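Local atomic coordinates of MexT protein (PDB entry 6L33), a protein that probably acts as a DNA-binding, LysR-type activator of MexEF-OprN efflux pump transcription, represented here by its regulatory domain. Residues 57-61 / 195-199. Residues are numbered along the deposited sequence; the frame is centred on the assembly and turned at random.
Sequences EISVG and ERWLR
Ser59 and Glu195 join the chain leading into the central strand 60-62 to the last helix, 193-203, in one lobe of the periplasmic-binding-protein fold that LysR-type regulatory domains share. The contact as a whole illustrates how a helix packed on a sheet can combine a polar grip with an apolar one. The hydroxyl of Ser59 lies between its own backbone N and carbonyl carbon (chi1 69°), from where OG donates a short 2.6 Å hydrogen bond to OE2 of Glu195. The donor stands well above the carboxylate plane, 40° out of it. The chain of Glu195 bends at chi2 (-60°), which brings the carboxylate to Ser59. A little further along, the two methyls of Val60 divide the helix surface: CG1 meets CD2 of Leu198 at 4.1 Å, whereas CG2 rests against the aliphatic CG and CD of Arg199, 4.0 Å from each. Met183 and Ile12, on the flanking strands, extend this apolar layer. The guanidinium of Arg199 makes a cation-pi contact with Trp185, and NH1 donates to the carbonyl of Gln189. The positive charge near Glu195 would probably favour an ionised carboxylate. One water completes the junction, donating to Ser59 O and to Glu195 OE2 (3.1 Å) while accepting from Arg199 NH1 at 2.8 Å, in the plane of the guanidinium.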
loop_
_atom_site.group_PDB
_atom_site.type_symbol
_atom_site.label_atom_id
_atom_site.label_comp_id
_atom_site.label_asym_id
_atom_site.label_seq_id
_atom_site.Cartn_x
_atom_site.Cartn_y
_atom_site.Cartn_z
ATOM N N GLU B 57 2.254 -16.335 -7.913
ATOM C CA GLU B 57 2.947 -15.271 -7.192
ATOM C C GLU B 57 2.895 -15.479 -5.685
ATOM O O GLU B 57 3.789 -15.019 -4.965
ATOM C CB GLU B 57 2.347 -13.913 -7.558
ATOM C CG GLU B 57 2.725 -13.426 -8.945
ATOM C CD GLU B 57 1.953 -12.189 -9.357
ATOM O OE1 GLU B 57 0.768 -12.324 -9.730
ATOM O OE2 GLU B 57 2.529 -11.082 -9.305
ATOM N N ILE B 58 1.852 -16.142 -5.186
ATOM C CA ILE B 58 1.737 -16.487 -3.776
ATOM C C ILE B 58 1.270 -17.930 -3.682
ATOM O O ILE B 58 0.654 -18.472 -4.602
ATOM C CB ILE B 58 0.763 -15.560 -3.005
ATOM C CG1 ILE B 58 -0.679 -15.769 -3.482
ATOM C CG2 ILE B 58 1.183 -14.100 -3.134
ATOM C CD1 ILE B 58 -1.711 -14.958 -2.709
ATOM N N SER B 59 1.587 -18.563 -2.555
ATOM C CA SER B 59 1.037 -19.878 -2.257
ATOM C C SER B 59 -0.207 -19.802 -1.390
ATOM O O SER B 59 -1.043 -20.708 -1.436
ATOM C CB SER B 59 2.084 -20.752 -1.562
ATOM O OG SER B 59 2.365 -20.270 -0.260
ATOM N N VAL B 60 -0.349 -18.732 -0.612
ATOM C CA VAL B 60 -1.488 -18.550 0.274
ATOM C C VAL B 60 -1.686 -17.055 0.468
ATOM O O VAL B 60 -0.733 -16.273 0.408
ATOM C CB VAL B 60 -1.276 -19.280 1.622
ATOM C CG1 VAL B 60 -0.047 -18.739 2.333
ATOM C CG2 VAL B 60 -2.512 -19.176 2.510
ATOM N N GLY B 61 -2.930 -16.657 0.673
ATOM C CA GLY B 61 -3.241 -15.264 0.922
ATOM C C GLY B 61 -4.247 -15.126 2.041
ATOM O O GLY B 61 -5.113 -15.979 2.238
ATOM N N GLU B 195 3.860 -26.150 2.898
ATOM C CA GLU B 195 2.771 -25.185 2.796
ATOM C C GLU B 195 1.736 -25.391 3.895
ATOM O O GLU B 195 1.233 -24.415 4.463
ATOM C CB GLU B 195 2.124 -25.273 1.416
ATOM C CG GLU B 195 3.043 -24.827 0.295
ATOM C CD GLU B 195 3.489 -23.387 0.445
ATOM O OE1 GLU B 195 4.643 -23.079 0.081
ATOM O OE2 GLU B 195 2.685 -22.562 0.931
ATOM N N ARG B 196 1.400 -26.648 4.205
ATOM C CA ARG B 196 0.561 -26.921 5.368
ATOM C C ARG B 196 1.160 -26.300 6.620
ATOM O O ARG B 196 0.441 -25.755 7.466
ATOM C CB ARG B 196 0.387 -28.433 5.552
ATOM C CG ARG B 196 0.021 -28.865 6.973
ATOM C CD ARG B 196 1.234 -29.357 7.768
ATOM N NE ARG B 196 0.946 -29.433 9.199
ATOM C CZ ARG B 196 1.872 -29.532 10.147
ATOM N NH1 ARG B 196 3.158 -29.565 9.824
ATOM N NH2 ARG B 196 1.513 -29.595 11.422
ATOM N N TRP B 197 2.485 -26.372 6.747
ATOM C CA TRP B 197 3.163 -25.811 7.907
ATOM C C TRP B 197 3.021 -24.294 7.949
ATOM O O TRP B 197 2.706 -23.720 8.998
ATOM C CB TRP B 197 4.633 -26.223 7.884
ATOM C CG TRP B 197 5.450 -25.618 8.964
ATOM C CD1 TRP B 197 5.543 -26.041 10.256
ATOM C CD2 TRP B 197 6.307 -24.479 8.850
ATOM N NE1 TRP B 197 6.403 -25.233 10.956
ATOM C CE2 TRP B 197 6.885 -24.264 10.115
ATOM C CE3 TRP B 197 6.637 -23.617 7.801
ATOM C CZ2 TRP B 197 7.775 -23.227 10.359
ATOM C CZ3 TRP B 197 7.521 -22.588 8.045
ATOM C CH2 TRP B 197 8.086 -22.407 9.311
ATOM N N LEU B 198 3.243 -23.628 6.815
ATOM C CA LEU B 198 3.107 -22.175 6.773
ATOM C C LEU B 198 1.679 -21.750 7.091
ATOM O O LEU B 198 1.455 -20.829 7.884
ATOM C CB LEU B 198 3.534 -21.646 5.404
ATOM C CG LEU B 198 3.251 -20.166 5.138
ATOM C CD1 LEU B 198 3.942 -19.292 6.174
ATOM C CD2 LEU B 198 3.681 -19.785 3.732
ATOM N N ARG B 199 0.696 -22.422 6.485
ATOM C CA ARG B 199 -0.700 -22.060 6.713
ATOM C C ARG B 199 -1.103 -22.290 8.164
ATOM O O ARG B 199 -1.821 -21.472 8.752
ATOM C CB ARG B 199 -1.608 -22.845 5.767
ATOM C CG ARG B 199 -1.342 -22.567 4.296
ATOM C CD ARG B 199 -2.491 -23.035 3.423
ATOM N NE ARG B 199 -2.805 -24.443 3.638
ATOM C CZ ARG B 199 -2.304 -25.441 2.918
ATOM N NH1 ARG B 199 -1.455 -25.189 1.929
ATOM N NH2 ARG B 199 -2.650 -26.693 3.187
HETATM O O HOH W 1 -0.332 -23.042 0.621
#